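Local coordinates for AgaA (Rhizobium radiobacter, PDB 6HLX), which binds the opine agropinic acid as a periplasmic solute-binding protein, probably handing it to an ABC transporter for import into the bacterium, at residues Val137-Ala141 / Ala142-Lys146; Glu250-Lys254 / Pro255-Gln259. All coordinates share one frame; numbering follows the deposited sequence.

Both contacts are local helix starts, each joining a connecting segment to the first turn of the helix that follows it. Coming from the N terminus, interaction 1 is met first: the loop after helix 127-131 passes through 137-141 and turns into helix 141-146. Interaction 2 follows about a hundred residues later, where the chain leaving strand 240-245 makes a 3-10 turn at 250-253 and enters helix 255-264. The two are in series, neither nested nor crossing, and their nearest atoms are about 32 Å apart. Interaction 1 packs against helix 79-90, whereas interaction 2 ties its turn to strand 322-327 and helix 306-315.

Interaction 1 (Val137-Ala141 / Ala142-Lys146); sequences VIVPA and AWLAK
The N-terminal turn of helix 141-146 begins at Pro140, its N-cap residue, where an extended loop bends into the helix. Pro140 O starts the helical bonding by accepting from Leu144 N at 3.0 Å, with an N-H...O angle of 161°. One residue on, Ala145 N bonds to Ala141 O, also at 3.0 Å. Two apolar contacts accompany these backbone bonds. The pyrrolidine ring of Pro140 lies against the root of the Trp143 side chain: Pro140 CB is 3.7 Å from Trp143 CB, and CG and CD of the proline are almost as near to the same carbon. Trp143 carries its indole away from the loop, because CG stands opposite the backbone N (chi1 -176°), leaving mainly its CB to meet the proline. Leu144 turns differently, its CG beside its own backbone N (chi1 -80°), which carries its branched end toward Val139. There Val139 CG2 nestles among the leucine's branch carbons, 3.7 Å from Leu144 CG and scarcely farther from both methyls, and the two side chains run at about a right angle. Two successive loop residues, Val139 and Pro140, thus meet two successive side chains of the first turn. Asp81 of helix 79-90 accepts a hydrogen bond from the backbone N of Ala141, and Ser85 bonds to Val139 N. The same helix receives the side chains of Ala141 at Ala84 and Leu144 at Arg88, while Pro140 touches Phe71 and Trp143 rests on Val156 in neighbouring loops.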
loop_
_atom_site.group_PDB
_atom_site.type_symbol
_atom_site.label_atom_id
_atom_site.label_comp_id
_atom_site.label_asym_id
_atom_site.label_seq_id
_atom_site.Cartn_x
_atom_site.Cartn_y
_atom_site.Cartn_z
ATOM N N VAL A 137 10.818 0.888 -8.275
ATOM C CA VAL A 137 12.262 0.686 -8.090
ATOM C C VAL A 137 12.912 0.329 -9.415
ATOM O O VAL A 137 12.227 -0.155 -10.322
ATOM C CB VAL A 137 12.567 -0.354 -6.982
ATOM C CG1 VAL A 137 12.089 0.172 -5.621
ATOM C CG2 VAL A 137 11.922 -1.697 -7.303
ATOM N N ILE A 138 14.228 0.563 -9.517
ATOM C CA ILE A 138 14.987 0.353 -10.755
ATOM C C ILE A 138 15.761 -0.945 -10.735
ATOM O O ILE A 138 16.480 -1.221 -9.775
ATOM C CB ILE A 138 15.956 1.558 -11.034
ATOM C CG1 ILE A 138 15.250 2.952 -10.953
ATOM C CG2 ILE A 138 16.712 1.394 -12.379
ATOM C CD1 ILE A 138 13.984 3.075 -11.862
ATOM N N VAL A 139 15.661 -1.704 -11.824
ATOM C CA VAL A 139 16.408 -2.955 -11.988
ATOM C C VAL A 139 17.249 -2.846 -13.278
ATOM O O VAL A 139 17.014 -1.931 -14.080
ATOM C CB VAL A 139 15.500 -4.223 -11.948
ATOM C CG1 VAL A 139 14.777 -4.326 -10.608
ATOM C CG2 VAL A 139 14.518 -4.238 -13.107
ATOM N N PRO A 140 18.240 -3.741 -13.500
ATOM C CA PRO A 140 19.072 -3.605 -14.698
ATOM C C PRO A 140 18.334 -3.987 -15.976
ATOM O O PRO A 140 17.630 -5.000 -16.008
ATOM C CB PRO A 140 20.261 -4.553 -14.424
ATOM C CG PRO A 140 20.170 -4.908 -12.964
ATOM C CD PRO A 140 18.706 -4.855 -12.646
ATOM N N ALA A 141 18.544 -3.192 -17.047
ATOM C CA ALA A 141 17.970 -3.472 -18.366
ATOM C C ALA A 141 18.424 -4.857 -18.889
ATOM O O ALA A 141 17.603 -5.613 -19.420
ATOM C CB ALA A 141 18.377 -2.385 -19.353
ATOM N N ALA A 142 19.720 -5.195 -18.718
ATOM C CA ALA A 142 20.283 -6.479 -19.189
ATOM C C ALA A 142 19.691 -7.637 -18.380
ATOM O O ALA A 142 19.507 -8.737 -18.916
ATOM C CB ALA A 142 21.798 -6.472 -19.051
ATOM N N TRP A 143 19.387 -7.385 -17.079
ATOM C CA TRP A 143 18.788 -8.413 -16.221
ATOM C C TRP A 143 17.360 -8.679 -16.695
ATOM O O TRP A 143 16.975 -9.844 -16.781
ATOM C CB TRP A 143 18.807 -7.994 -14.739
ATOM C CG TRP A 143 18.285 -9.051 -13.809
ATOM C CD1 TRP A 143 19.005 -10.024 -13.175
ATOM C CD2 TRP A 143 16.922 -9.239 -13.420
ATOM N NE1 TRP A 143 18.173 -10.779 -12.371
ATOM C CE2 TRP A 143 16.887 -10.320 -12.510
ATOM C CE3 TRP A 143 15.720 -8.565 -13.718
ATOM C CZ2 TRP A 143 15.689 -10.803 -11.969
ATOM C CZ3 TRP A 143 14.529 -9.049 -13.187
ATOM C CH2 TRP A 143 14.524 -10.153 -12.316
ATOM N N LEU A 144 16.577 -7.607 -17.000
ATOM C CA LEU A 144 15.200 -7.743 -17.490
ATOM C C LEU A 144 15.151 -8.510 -18.809
ATOM O O LEU A 144 14.273 -9.350 -18.976
ATOM C CB LEU A 144 14.536 -6.372 -17.703
ATOM C CG LEU A 144 13.986 -5.666 -16.470
ATOM C CD1 LEU A 144 13.554 -4.237 -16.811
ATOM C CD2 LEU A 144 12.821 -6.436 -15.849
ATOM N N ALA A 145 16.080 -8.213 -19.743
ATOM C CA ALA A 145 16.141 -8.871 -21.053
ATOM C C ALA A 145 16.365 -10.376 -20.905
ATOM O O ALA A 145 15.702 -11.167 -21.581
ATOM C CB ALA A 145 17.256 -8.257 -21.896
ATOM N N LYS A 146 17.282 -10.772 -20.014
ATOM C CA LYS A 146 17.600 -12.182 -19.783
ATOM C C LYS A 146 16.497 -12.924 -19.012
ATOM O O LYS A 146 16.273 -14.109 -19.259
ATOM C CB LYS A 146 18.949 -12.308 -19.050
ATOM C CG LYS A 146 19.482 -13.728 -18.962
ATOM C CD LYS A 146 20.787 -13.803 -18.196
ATOM C CE LYS A 146 21.181 -15.239 -17.948
ATOM N NZ LYS A 146 21.391 -15.501 -16.502
#

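Interaction 2 (Glu250-Lys254 / Pro255-Gln259); sequences EPFSK and PEVRQ
Lys254 and Val257 meet at the start of helix 255-264, where Lys254 is the N-cap residue and Pro255 occupies the first helical position. The carbonyl of Lys254 receives two backbone donors. Arg258 N makes the regular i to i+4 bond, 3.2 Å from Lys254 O; Val257 N lies 3.0 Å from the same oxygen but stands well above the carbonyl plane, and its bond is more bent (132°). Val257 also leans back over the preceding 3-10 turn. Its CB and both methyls gather round Pro251 O, while CG1, swung away from the backbone N and beside the carbonyl carbon (chi1 168°), reaches the rim of the Phe252 ring, 3.9 Å from CD1 and near the ring plane. Its other methyl, CG2, comes within 4.0 Å of Lys254 CB.

Arg258 folds back over the turn through a bend at chi3 (-68°). Its NH2 donates to Phe252 O at 2.8 Å, with the oxygen slightly out of the guanidinium plane. A water at the edge of the guanidinium also accepts from NH2 and donates to Ser253 O, while the peptide link from Lys254 to Pro255 passes over one face. NH2 therefore bridges to two successive carbonyls, one directly and one through water, and Arg258 NH1 has a further partner in Leu443 O. Within the turn, Ser253 OG donates to Glu250 O at 2.7 Å. Beyond the turn, Phe252 meets the rings of Phe245, Phe249 and Phe374. Phe322 of strand 322-327 touches Pro251, Phe252 and Val257, and Leu313 of helix 306-315 packs on Val257.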
loop_
_atom_site.group_PDB
_atom_site.type_symbol
_atom_site.label_atom_id
_atom_site.label_comp_id
_atom_site.label_asym_id
_atom_site.label_seq_id
_atom_site.Cartn_x
_atom_site.Cartn_y
_atom_site.Cartn_z
ATOM N N GLU A 250 -24.297 -5.783 -10.698
ATOM C CA GLU A 250 -25.393 -4.830 -10.893
ATOM C C GLU A 250 -25.798 -4.010 -9.624
ATOM O O GLU A 250 -25.743 -2.785 -9.730
ATOM C CB GLU A 250 -26.611 -5.484 -11.554
ATOM C CG GLU A 250 -27.632 -4.450 -12.010
ATOM C CD GLU A 250 -28.548 -4.829 -13.159
ATOM O OE1 GLU A 250 -28.532 -6.005 -13.593
ATOM O OE2 GLU A 250 -29.289 -3.936 -13.631
ATOM N N PRO A 251 -26.139 -4.583 -8.443
ATOM C CA PRO A 251 -26.477 -3.720 -7.286
ATOM C C PRO A 251 -25.383 -2.693 -6.930
ATOM O O PRO A 251 -25.689 -1.554 -6.574
ATOM C CB PRO A 251 -26.673 -4.737 -6.145
ATOM C CG PRO A 251 -27.119 -5.978 -6.838
ATOM C CD PRO A 251 -26.314 -6.014 -8.099
ATOM N N PHE A 252 -24.107 -3.073 -7.101
ATOM C CA PHE A 252 -22.963 -2.205 -6.765
ATOM C C PHE A 252 -22.650 -1.138 -7.809
ATOM O O PHE A 252 -21.694 -0.393 -7.636
ATOM C CB PHE A 252 -21.721 -3.059 -6.463
ATOM C CG PHE A 252 -21.858 -3.916 -5.232
ATOM C CD1 PHE A 252 -22.767 -3.588 -4.228
ATOM C CD2 PHE A 252 -21.019 -5.004 -5.032
ATOM C CE1 PHE A 252 -22.897 -4.390 -3.093
ATOM C CE2 PHE A 252 -21.126 -5.782 -3.883
ATOM C CZ PHE A 252 -22.051 -5.464 -2.916
ATOM N N SER A 253 -23.415 -1.090 -8.908
ATOM C CA SER A 253 -23.245 -0.037 -9.910
ATOM C C SER A 253 -24.062 1.175 -9.458
ATOM O O SER A 253 -23.996 2.226 -10.094
ATOM C CB SER A 253 -23.763 -0.505 -11.267
ATOM O OG SER A 253 -25.175 -0.626 -11.279
ATOM N N LYS A 254 -24.861 1.009 -8.378
ATOM C CA LYS A 254 -25.778 2.036 -7.888
ATOM C C LYS A 254 -25.280 2.801 -6.668
ATOM O O LYS A 254 -25.121 2.196 -5.610
ATOM C CB LYS A 254 -27.174 1.438 -7.612
ATOM C CG LYS A 254 -27.795 0.802 -8.850
ATOM C CD LYS A 254 -29.013 -0.032 -8.531
ATOM C CE LYS A 254 -29.505 -0.817 -9.733
ATOM N NZ LYS A 254 -29.943 0.063 -10.852
ATOM N N PRO A 255 -25.091 4.136 -6.758
ATOM C CA PRO A 255 -24.686 4.903 -5.560
ATOM C C PRO A 255 -25.596 4.684 -4.338
ATOM O O PRO A 255 -25.087 4.666 -3.217
ATOM C CB PRO A 255 -24.729 6.360 -6.051
ATOM C CG PRO A 255 -24.409 6.245 -7.522
ATOM C CD PRO A 255 -25.206 5.027 -7.937
ATOM N N GLU A 256 -26.928 4.522 -4.544
ATOM C CA GLU A 256 -27.863 4.297 -3.431
ATOM C C GLU A 256 -27.593 2.986 -2.683
ATOM O O GLU A 256 -27.817 2.922 -1.470
ATOM C CB GLU A 256 -29.320 4.365 -3.903
ATOM C CG GLU A 256 -29.768 5.761 -4.311
ATOM C CD GLU A 256 -31.131 5.848 -4.975
ATOM O OE1 GLU A 256 -31.754 6.930 -4.895
ATOM O OE2 GLU A 256 -31.575 4.844 -5.578
ATOM N N VAL A 257 -27.106 1.945 -3.394
ATOM C CA VAL A 257 -26.780 0.652 -2.763
ATOM C C VAL A 257 -25.485 0.801 -1.945
ATOM O O VAL A 257 -25.397 0.308 -0.808
ATOM C CB VAL A 257 -26.697 -0.524 -3.784
ATOM C CG1 VAL A 257 -26.085 -1.790 -3.167
ATOM C CG2 VAL A 257 -28.073 -0.827 -4.392
ATOM N N ARG A 258 -24.477 1.472 -2.529
ATOM C CA ARG A 258 -23.200 1.659 -1.840
ATOM C C ARG A 258 -23.416 2.518 -0.586
ATOM O O ARG A 258 -22.933 2.151 0.484
ATOM C CB ARG A 258 -22.146 2.249 -2.793
ATOM C CG ARG A 258 -21.971 1.375 -4.054
ATOM C CD ARG A 258 -20.783 1.815 -4.889
ATOM N NE ARG A 258 -20.980 3.129 -5.505
ATOM C CZ ARG A 258 -21.064 3.349 -6.811
ATOM N NH1 ARG A 258 -21.167 4.586 -7.273
ATOM N NH2 ARG A 258 -21.067 2.330 -7.665
ATOM N N GLN A 259 -24.242 3.586 -0.697
ATOM C CA GLN A 259 -24.604 4.434 0.450
ATOM C C GLN A 259 -25.404 3.640 1.477
ATOM O O GLN A 259 -25.150 3.805 2.670
ATOM C CB GLN A 259 -25.397 5.687 0.026
ATOM C CG GLN A 259 -24.564 6.724 -0.733
ATOM C CD GLN A 259 -24.989 8.154 -0.433
ATOM O OE1 GLN A 259 -25.877 8.416 0.368
ATOM N NE2 GLN A 259 -24.335 9.120 -1.035
HETATM O O HOH W 1 -20.940 2.726 -10.649
#